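Local coordinates for putative cytochrome P450 154A1 (Streptomyces coelicolor, PDB 1ODO), which is a putative cytochrome P450, a haem-binding protein of the mainly helical P450 fold, seen here with 4-phenyl-1H-imidazole in its pocket, at residues P160-V174 with N187-A201. Numbering follows the deposited sequence.
Sequences PQDRRDGFRALVDGV and NTARLYEVLDQLIAA
NH1 of R163 donates to a water that passes the bond on to V194 O, 2.7 Å from the water oxygen. The same NH1 also makes a weak bond to Q197 OE1 (3.4 Å). This arginine links one end of two roughly antiparallel helices, 161-175 and 181-204, consecutive in the cytochrome P450 fold and probably its F and G helices; the axes of segments 161-174 and 187-201 approach to 9.2 Å and cross at -142°. Extended from CG to NE, the R163 chain crosses the Q197 side chain at about a right angle and lays one guanidinium face over the carbonyl oxygen of Q197, while Q197 OE1 lies at the guanidinium edge. A second water links NH2 to the same OE1, weakly on the glutamine side, so two waters and one weak direct bond meet the guanidinium.

Beyond this polar end the packing is knobs-into-holes. F167 sits among L191, V194, L195 and L198; its CE2 meets V194 CG2 at 3.6 Å, and L191 CD1 comes in at the ring edge. L195 also packs helix 181-204 against L237 and I240 of helix 229-244. One turn on, L170 fills the hole between N187, R190, L191 and V194. CD2 rests against R190 CB, whereas CD1, anti to CA (chi2 -180°), reaches R190 O and touches V194 CG2 at 3.6 Å. Toward the ligand pocket, V174, whose side chain lies about 4 Å from the bound 4-phenyl-1H-imidazole at nearest atoms, packs its CG2 3.7 Å from L191 CD2.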
ATOM      1  N   PRO A 160      -7.340 -20.895  -0.142  1.00 20.84           N
ATOM      2  CA  PRO A 160      -7.276 -22.062  -1.023  1.00 22.85           C
ATOM      3  C   PRO A 160      -6.864 -21.651  -2.432  1.00 23.35           C
ATOM      4  O   PRO A 160      -7.285 -20.609  -2.933  1.00 22.76           O
ATOM      5  CB  PRO A 160      -8.700 -22.611  -0.967  1.00 23.39           C
ATOM      6  CG  PRO A 160      -9.127 -22.267   0.436  1.00 23.10           C
ATOM      7  CD  PRO A 160      -8.626 -20.846   0.576  1.00 21.57           C
ATOM      8  N   GLN A 161      -6.033 -22.473  -3.061  1.00 25.25           N
ATOM      9  CA  GLN A 161      -5.561 -22.198  -4.411  1.00 27.01           C
ATOM     10  C   GLN A 161      -6.683 -21.840  -5.388  1.00 27.51           C
ATOM     11  O   GLN A 161      -6.578 -20.862  -6.127  1.00 26.45           O
ATOM     12  CB  GLN A 161      -4.804 -23.410  -4.960  1.00 30.14           C
ATOM     13  CG  GLN A 161      -3.432 -23.645  -4.346  1.00 33.09           C
ATOM     14  CD  GLN A 161      -2.473 -22.504  -4.621  1.00 36.03           C
ATOM     15  OE1 GLN A 161      -2.463 -21.939  -5.715  1.00 36.52           O
ATOM     16  NE2 GLN A 161      -1.649 -22.170  -3.632  1.00 37.47           N
ATOM     17  N   ASP A 162      -7.752 -22.632  -5.387  1.00 27.19           N
ATOM     18  CA  ASP A 162      -8.883 -22.402  -6.282  1.00 28.79           C
ATOM     19  C   ASP A 162      -9.696 -21.137  -6.007  1.00 27.42           C
ATOM     20  O   ASP A 162     -10.674 -20.860  -6.703  1.00 27.84           O
ATOM     21  CB  ASP A 162      -9.812 -23.624  -6.271  1.00 32.79           C
ATOM     22  CG  ASP A 162     -10.576 -23.774  -4.966  1.00 37.21           C
ATOM     23  OD1 ASP A 162      -9.944 -23.764  -3.889  1.00 38.88           O
ATOM     24  OD2 ASP A 162     -11.817 -23.910  -5.021  1.00 41.90           O
ATOM     25  N   ARG A 163      -9.297 -20.369  -4.999  1.00 24.72           N
ATOM     26  CA  ARG A 163     -10.009 -19.143  -4.665  1.00 22.43           C
ATOM     27  C   ARG A 163      -9.121 -17.909  -4.765  1.00 20.38           C
ATOM     28  O   ARG A 163      -9.590 -16.788  -4.582  1.00 19.70           O
ATOM     29  CB  ARG A 163     -10.582 -19.239  -3.250  1.00 23.10           C
ATOM     30  CG  ARG A 163     -11.723 -20.231  -3.117  1.00 25.92           C
ATOM     31  CD  ARG A 163     -12.235 -20.321  -1.687  1.00 27.50           C
ATOM     32  NE  ARG A 163     -13.437 -21.147  -1.610  1.00 28.80           N
ATOM     33  CZ  ARG A 163     -14.613 -20.799  -2.122  1.00 31.05           C
ATOM     34  NH1 ARG A 163     -14.748 -19.635  -2.747  1.00 31.19           N
ATOM     35  NH2 ARG A 163     -15.651 -21.618  -2.025  1.00 31.87           N
ATOM     36  N   ARG A 164      -7.847 -18.111  -5.075  1.00 19.02           N
ATOM     37  CA  ARG A 164      -6.911 -16.995  -5.181  1.00 18.78           C
ATOM     38  C   ARG A 164      -7.110 -16.029  -6.349  1.00 19.37           C
ATOM     39  O   ARG A 164      -6.995 -14.813  -6.175  1.00 17.58           O
ATOM     40  CB  ARG A 164      -5.477 -17.532  -5.179  1.00 16.70           C
ATOM     41  CG  ARG A 164      -5.128 -18.248  -3.877  1.00 18.16           C
ATOM     42  CD  ARG A 164      -3.669 -18.659  -3.797  1.00 17.02           C
ATOM     43  NE  ARG A 164      -3.393 -19.289  -2.509  1.00 16.69           N
ATOM     44  CZ  ARG A 164      -2.187 -19.659  -2.090  1.00 18.61           C
ATOM     45  NH1 ARG A 164      -1.121 -19.462  -2.854  1.00 18.40           N
ATOM     46  NH2 ARG A 164      -2.048 -20.230  -0.900  1.00 16.97           N
ATOM     47  N   ASP A 165      -7.409 -16.550  -7.532  1.00 19.35           N
ATOM     48  CA  ASP A 165      -7.608 -15.676  -8.685  1.00 21.84           C
ATOM     49  C   ASP A 165      -8.811 -14.752  -8.532  1.00 19.21           C
ATOM     50  O   ASP A 165      -8.787 -13.608  -8.988  1.00 18.21           O
ATOM     51  CB  ASP A 165      -7.764 -16.500  -9.969  1.00 26.59           C
ATOM     52  CG  ASP A 165      -6.466 -17.147 -10.411  1.00 30.61           C
ATOM     53  OD1 ASP A 165      -5.430 -16.444 -10.446  1.00 32.85           O
ATOM     54  OD2 ASP A 165      -6.479 -18.355 -10.732  1.00 34.64           O
ATOM     55  N   GLY A 166      -9.856 -15.253  -7.884  1.00 17.84           N
ATOM     56  CA  GLY A 166     -11.065 -14.474  -7.679  1.00 17.16           C
ATOM     57  C   GLY A 166     -10.940 -13.109  -7.023  1.00 17.46           C
ATOM     58  O   GLY A 166     -11.775 -12.237  -7.258  1.00 17.30           O
ATOM     59  N   PHE A 167      -9.912 -12.907  -6.205  1.00 15.57           N
ATOM     60  CA  PHE A 167      -9.733 -11.622  -5.536  1.00 15.63           C
ATOM     61  C   PHE A 167      -9.003 -10.572  -6.370  1.00 14.81           C
ATOM     62  O   PHE A 167      -9.174  -9.378  -6.151  1.00 16.72           O
ATOM     63  CB  PHE A 167      -8.968 -11.808  -4.219  1.00 14.34           C
ATOM     64  CG  PHE A 167      -9.719 -12.590  -3.179  1.00 15.06           C
ATOM     65  CD1 PHE A 167      -9.465 -13.942  -2.986  1.00 15.36           C
ATOM     66  CD2 PHE A 167     -10.700 -11.974  -2.408  1.00 15.59           C
ATOM     67  CE1 PHE A 167     -10.181 -14.677  -2.038  1.00 16.17           C
ATOM     68  CE2 PHE A 167     -11.425 -12.699  -1.456  1.00 18.11           C
ATOM     69  CZ  PHE A 167     -11.163 -14.053  -1.273  1.00 14.74           C
ATOM     70  N   ARG A 168      -8.197 -11.021  -7.325  1.00 15.47           N
ATOM     71  CA  ARG A 168      -7.428 -10.121  -8.181  1.00 16.01           C
ATOM     72  C   ARG A 168      -8.107  -8.882  -8.765  1.00 16.05           C
ATOM     73  O   ARG A 168      -7.705  -7.753  -8.467  1.00 14.60           O
ATOM     74  CB  ARG A 168      -6.774 -10.930  -9.303  1.00 17.27           C
ATOM     75  CG  ARG A 168      -5.784 -11.960  -8.782  1.00 19.63           C
ATOM     76  CD  ARG A 168      -5.302 -12.879  -9.882  1.00 22.70           C
ATOM     77  NE  ARG A 168      -4.589 -12.161 -10.931  1.00 25.56           N
ATOM     78  CZ  ARG A 168      -4.159 -12.729 -12.053  1.00 30.47           C
ATOM     79  NH1 ARG A 168      -4.379 -14.022 -12.266  1.00 31.19           N
ATOM     80  NH2 ARG A 168      -3.502 -12.014 -12.957  1.00 30.53           N
ATOM     81  N   ALA A 169      -9.121  -9.077  -9.600  1.00 15.27           N
ATOM     82  CA  ALA A 169      -9.817  -7.943 -10.206  1.00 15.40           C
ATOM     83  C   ALA A 169     -10.557  -7.082  -9.189  1.00 15.07           C
ATOM     84  O   ALA A 169     -10.701  -5.870  -9.372  1.00 15.23           O
ATOM     85  CB  ALA A 169     -10.796  -8.440 -11.272  1.00 18.17           C
ATOM     86  N   LEU A 170     -11.024  -7.712  -8.118  1.00 13.87           N
ATOM     87  CA  LEU A 170     -11.757  -7.005  -7.076  1.00 13.96           C
ATOM     88  C   LEU A 170     -10.868  -6.117  -6.210  1.00 14.47           C
ATOM     89  O   LEU A 170     -11.253  -5.002  -5.853  1.00 13.73           O
ATOM     90  CB  LEU A 170     -12.515  -8.018  -6.217  1.00 13.88           C
ATOM     91  CG  LEU A 170     -13.474  -8.890  -7.038  1.00 16.54           C
ATOM     92  CD1 LEU A 170     -14.201  -9.866  -6.127  1.00 15.33           C
ATOM     93  CD2 LEU A 170     -14.476  -8.000  -7.767  1.00 16.55           C
ATOM     94  N   VAL A 171      -9.683  -6.604  -5.861  1.00 13.93           N
ATOM     95  CA  VAL A 171      -8.788  -5.798  -5.041  1.00 13.46           C
ATOM     96  C   VAL A 171      -8.315  -4.630  -5.901  1.00 13.54           C
ATOM     97  O   VAL A 171      -8.100  -3.523  -5.402  1.00 13.36           O
ATOM     98  CB  VAL A 171      -7.592  -6.619  -4.536  1.00 13.98           C
ATOM     99  CG1 VAL A 171      -6.591  -5.705  -3.832  1.00 17.04           C
ATOM    100  CG2 VAL A 171      -8.084  -7.678  -3.570  1.00 14.40           C
ATOM    101  N   ASP A 172      -8.168  -4.878  -7.200  1.00 14.41           N
ATOM    102  CA  ASP A 172      -7.732  -3.835  -8.125  1.00 16.76           C
ATOM    103  C   ASP A 172      -8.795  -2.735  -8.083  1.00 15.57           C
ATOM    104  O   ASP A 172      -8.485  -1.539  -8.062  1.00 12.80           O
ATOM    105  CB  ASP A 172      -7.635  -4.391  -9.550  1.00 20.92           C
ATOM    106  CG  ASP A 172      -7.301  -3.319 -10.574  1.00 27.97           C
ATOM    107  OD1 ASP A 172      -6.144  -2.844 -10.589  1.00 31.62           O
ATOM    108  OD2 ASP A 172      -8.199  -2.944 -11.362  1.00 29.72           O
ATOM    109  N   GLY A 173     -10.056  -3.155  -8.069  1.00 13.40           N
ATOM    110  CA  GLY A 173     -11.151  -2.201  -8.029  1.00 13.43           C
ATOM    111  C   GLY A 173     -11.124  -1.310  -6.799  1.00 12.34           C
ATOM    112  O   GLY A 173     -11.510  -0.144  -6.864  1.00 12.63           O
ATOM    113  N   VAL A 174     -10.677  -1.854  -5.671  1.00 12.18           N
ATOM    114  CA  VAL A 174     -10.611  -1.082  -4.432  1.00 13.28           C
ATOM    115  C   VAL A 174      -9.707   0.141  -4.588  1.00 13.65           C
ATOM    116  O   VAL A 174      -9.958   1.187  -3.983  1.00 15.12           O
ATOM    117  CB  VAL A 174     -10.111  -1.953  -3.256  1.00 12.46           C
ATOM    118  CG1 VAL A 174      -9.877  -1.088  -2.019  1.00 15.04           C
ATOM    119  CG2 VAL A 174     -11.143  -3.036  -2.944  1.00 13.76           C
ATOM    120  N   ASN A 187     -18.296  -3.303  -7.197  1.00 13.72           N
ATOM    121  CA  ASN A 187     -17.031  -3.980  -6.933  1.00 13.78           C
ATOM    122  C   ASN A 187     -16.981  -4.419  -5.478  1.00 13.08           C
ATOM    123  O   ASN A 187     -16.558  -5.531  -5.163  1.00 12.40           O
ATOM    124  CB  ASN A 187     -15.846  -3.055  -7.238  1.00 13.24           C
ATOM    125  CG  ASN A 187     -14.507  -3.718  -6.962  1.00 14.11           C
ATOM    126  OD1 ASN A 187     -13.880  -3.477  -5.926  1.00 17.21           O
ATOM    127  ND2 ASN A 187     -14.072  -4.573  -7.878  1.00 11.62           N
ATOM    128  N   THR A 188     -17.421  -3.540  -4.589  1.00 13.23           N
ATOM    129  CA  THR A 188     -17.421  -3.853  -3.171  1.00 12.71           C
ATOM    130  C   THR A 188     -18.327  -5.046  -2.882  1.00 13.31           C
ATOM    131  O   THR A 188     -17.956  -5.945  -2.128  1.00 12.91           O
ATOM    132  CB  THR A 188     -17.873  -2.635  -2.345  1.00 12.33           C
ATOM    133  OG1 THR A 188     -16.875  -1.610  -2.442  1.00 13.67           O
ATOM    134  CG2 THR A 188     -18.068  -3.013  -0.878  1.00 13.37           C
ATOM    135  N   ALA A 189     -19.510  -5.063  -3.493  1.00 13.08           N
ATOM    136  CA  ALA A 189     -20.448  -6.160  -3.280  1.00 13.29           C
ATOM    137  C   ALA A 189     -19.840  -7.488  -3.734  1.00 13.15           C
ATOM    138  O   ALA A 189     -19.973  -8.509  -3.057  1.00 13.22           O
ATOM    139  CB  ALA A 189     -21.752  -5.893  -4.027  1.00 14.02           C
ATOM    140  N   ARG A 190     -19.171  -7.469  -4.882  1.00 13.00           N
ATOM    141  CA  ARG A 190     -18.546  -8.673  -5.412  1.00 13.59           C
ATOM    142  C   ARG A 190     -17.437  -9.156  -4.489  1.00 13.79           C
ATOM    143  O   ARG A 190     -17.240 -10.357  -4.313  1.00 14.19           O
ATOM    144  CB  ARG A 190     -17.981  -8.397  -6.807  1.00 15.68           C
ATOM    145  CG  ARG A 190     -19.061  -8.224  -7.864  1.00 18.40           C
ATOM    146  CD  ARG A 190     -18.538  -7.487  -9.086  1.00 25.02           C
ATOM    147  NE  ARG A 190     -19.634  -7.134  -9.988  1.00 29.71           N
ATOM    148  CZ  ARG A 190     -19.625  -6.082 -10.795  1.00 29.84           C
ATOM    149  NH1 ARG A 190     -18.574  -5.268 -10.816  1.00 28.74           N
ATOM    150  NH2 ARG A 190     -20.667  -5.842 -11.581  1.00 31.85           N
ATOM    151  N   LEU A 191     -16.716  -8.210  -3.898  1.00 14.17           N
ATOM    152  CA  LEU A 191     -15.626  -8.545  -2.991  1.00 14.04           C
ATOM    153  C   LEU A 191     -16.148  -9.209  -1.717  1.00 14.13           C
ATOM    154  O   LEU A 191     -15.592 -10.210  -1.257  1.00 14.10           O
ATOM    155  CB  LEU A 191     -14.824  -7.283  -2.657  1.00 13.93           C
ATOM    156  CG  LEU A 191     -13.625  -7.397  -1.707  1.00 14.04           C
ATOM    157  CD1 LEU A 191     -12.696  -8.520  -2.136  1.00 13.90           C
ATOM    158  CD2 LEU A 191     -12.885  -6.065  -1.695  1.00 14.30           C
ATOM    159  N   TYR A 192     -17.213  -8.660  -1.143  1.00 13.77           N
ATOM    160  CA  TYR A 192     -17.773  -9.240   0.074  1.00 15.25           C
ATOM    161  C   TYR A 192     -18.295 -10.636  -0.224  1.00 15.36           C
ATOM    162  O   TYR A 192     -18.276 -11.514   0.636  1.00 15.58           O
ATOM    163  CB  TYR A 192     -18.901  -8.365   0.630  1.00 16.16           C
ATOM    164  CG  TYR A 192     -18.404  -7.266   1.541  1.00 16.78           C
ATOM    165  CD1 TYR A 192     -18.668  -5.925   1.261  1.00 16.66           C
ATOM    166  CD2 TYR A 192     -17.668  -7.567   2.688  1.00 18.10           C
ATOM    167  CE1 TYR A 192     -18.211  -4.911   2.102  1.00 19.58           C
ATOM    168  CE2 TYR A 192     -17.205  -6.564   3.534  1.00 17.48           C
ATOM    169  CZ  TYR A 192     -17.481  -5.239   3.236  1.00 18.56           C
ATOM    170  OH  TYR A 192     -17.031  -4.245   4.072  1.00 16.39           O
ATOM    171  N   GLU A 193     -18.753 -10.836  -1.455  1.00 15.87           N
ATOM    172  CA  GLU A 193     -19.274 -12.130  -1.858  1.00 16.96           C
ATOM    173  C   GLU A 193     -18.169 -13.186  -1.826  1.00 15.88           C
ATOM    174  O   GLU A 193     -18.341 -14.243  -1.217  1.00 16.92           O
ATOM    175  CB  GLU A 193     -19.888 -12.036  -3.256  1.00 21.37           C
ATOM    176  CG  GLU A 193     -20.463 -13.338  -3.780  1.00 26.67           C
ATOM    177  CD  GLU A 193     -21.263 -13.135  -5.052  1.00 31.81           C
ATOM    178  OE1 GLU A 193     -20.704 -12.593  -6.032  1.00 34.70           O
ATOM    179  OE2 GLU A 193     -22.453 -13.514  -5.069  1.00 35.77           O
ATOM    180  N   VAL A 194     -17.032 -12.912  -2.464  1.00 15.05           N
ATOM    181  CA  VAL A 194     -15.947 -13.892  -2.455  1.00 16.48           C
ATOM    182  C   VAL A 194     -15.349 -14.035  -1.058  1.00 15.29           C
ATOM    183  O   VAL A 194     -14.785 -15.076  -0.726  1.00 14.57           O
ATOM    184  CB  VAL A 194     -14.820 -13.547  -3.471  1.00 17.54           C
ATOM    185  CG1 VAL A 194     -15.307 -13.821  -4.888  1.00 19.19           C
ATOM    186  CG2 VAL A 194     -14.394 -12.097  -3.328  1.00 19.17           C
ATOM    187  N   LEU A 195     -15.476 -12.992  -0.241  1.00 15.42           N
ATOM    188  CA  LEU A 195     -14.945 -13.038   1.115  1.00 15.88           C
ATOM    189  C   LEU A 195     -15.833 -13.965   1.938  1.00 16.50           C
ATOM    190  O   LEU A 195     -15.340 -14.804   2.692  1.00 14.96           O
ATOM    191  CB  LEU A 195     -14.915 -11.640   1.744  1.00 15.28           C
ATOM    192  CG  LEU A 195     -13.776 -10.731   1.264  1.00 13.57           C
ATOM    193  CD1 LEU A 195     -13.966  -9.324   1.825  1.00 13.50           C
ATOM    194  CD2 LEU A 195     -12.439 -11.309   1.708  1.00 13.72           C
ATOM    195  N   ASP A 196     -17.146 -13.822   1.788  1.00 17.07           N
ATOM    196  CA  ASP A 196     -18.068 -14.673   2.534  1.00 19.36           C
ATOM    197  C   ASP A 196     -17.860 -16.132   2.146  1.00 18.63           C
ATOM    198  O   ASP A 196     -17.974 -17.027   2.981  1.00 18.39           O
ATOM    199  CB  ASP A 196     -19.522 -14.274   2.267  1.00 21.93           C
ATOM    200  CG  ASP A 196     -19.896 -12.971   2.940  1.00 23.69           C
ATOM    201  OD1 ASP A 196     -19.257 -12.625   3.955  1.00 26.12           O
ATOM    202  OD2 ASP A 196     -20.834 -12.301   2.467  1.00 25.17           O
ATOM    203  N   GLN A 197     -17.555 -16.363   0.872  1.00 18.57           N
ATOM    204  CA  GLN A 197     -17.325 -17.712   0.372  1.00 18.93           C
ATOM    205  C   GLN A 197     -16.057 -18.286   0.989  1.00 19.38           C
ATOM    206  O   GLN A 197     -15.993 -19.474   1.321  1.00 17.23           O
ATOM    207  CB  GLN A 197     -17.208 -17.695  -1.154  1.00 21.00           C
ATOM    208  CG  GLN A 197     -18.541 -17.554  -1.870  1.00 24.50           C
ATOM    209  CD  GLN A 197     -18.378 -17.353  -3.363  1.00 27.64           C
ATOM    210  OE1 GLN A 197     -17.435 -17.860  -3.972  1.00 30.75           O
ATOM    211  NE2 GLN A 197     -19.307 -16.621  -3.964  1.00 31.88           N
ATOM    212  N   LEU A 198     -15.043 -17.438   1.134  1.00 17.63           N
ATOM    213  CA  LEU A 198     -13.782 -17.868   1.717  1.00 17.77           C
ATOM    214  C   LEU A 198     -14.020 -18.277   3.166  1.00 16.91           C
ATOM    215  O   LEU A 198     -13.532 -19.312   3.619  1.00 17.84           O
ATOM    216  CB  LEU A 198     -12.752 -16.735   1.666  1.00 16.98           C
ATOM    217  CG  LEU A 198     -11.434 -16.981   2.412  1.00 18.01           C
ATOM    218  CD1 LEU A 198     -10.728 -18.191   1.832  1.00 15.35           C
ATOM    219  CD2 LEU A 198     -10.546 -15.746   2.304  1.00 17.84           C
ATOM    220  N   ILE A 199     -14.774 -17.451   3.886  1.00 17.53           N
ATOM    221  CA  ILE A 199     -15.090 -17.706   5.287  1.00 17.05           C
ATOM    222  C   ILE A 199     -15.827 -19.032   5.437  1.00 18.93           C
ATOM    223  O   ILE A 199     -15.528 -19.825   6.335  1.00 17.71           O
ATOM    224  CB  ILE A 199     -15.949 -16.556   5.866  1.00 16.76           C
ATOM    225  CG1 ILE A 199     -15.106 -15.277   5.928  1.00 15.32           C
ATOM    226  CG2 ILE A 199     -16.485 -16.933   7.243  1.00 17.01           C
ATOM    227  CD1 ILE A 199     -15.889 -14.015   6.280  1.00 16.49           C
ATOM    228  N   ALA A 200     -16.785 -19.272   4.546  1.00 19.22           N
ATOM    229  CA  ALA A 200     -17.561 -20.505   4.582  1.00 20.48           C
ATOM    230  C   ALA A 200     -16.641 -21.699   4.361  1.00 19.95           C
ATOM    231  O   ALA A 200     -16.728 -22.699   5.074  1.00 21.43           O
ATOM    232  CB  ALA A 200     -18.651 -20.471   3.511  1.00 20.51           C
ATOM    233  N   ALA A 201     -15.749 -21.581   3.382  1.00 19.53           N
ATOM    234  CA  ALA A 201     -14.812 -22.650   3.064  1.00 19.51           C
ATOM    235  C   ALA A 201     -13.846 -22.943   4.207  1.00 20.66           C
ATOM    236  O   ALA A 201     -13.577 -24.109   4.513  1.00 21.17           O
ATOM    237  CB  ALA A 201     -14.033 -22.303   1.803  1.00 19.52           C
TER
HETATM  238  O   HOH W   1     -13.465 -17.038  -2.057  1.00 23.23           O
HETATM  239  O   HOH W   2     -18.368 -21.050  -3.456  1.00 43.20           O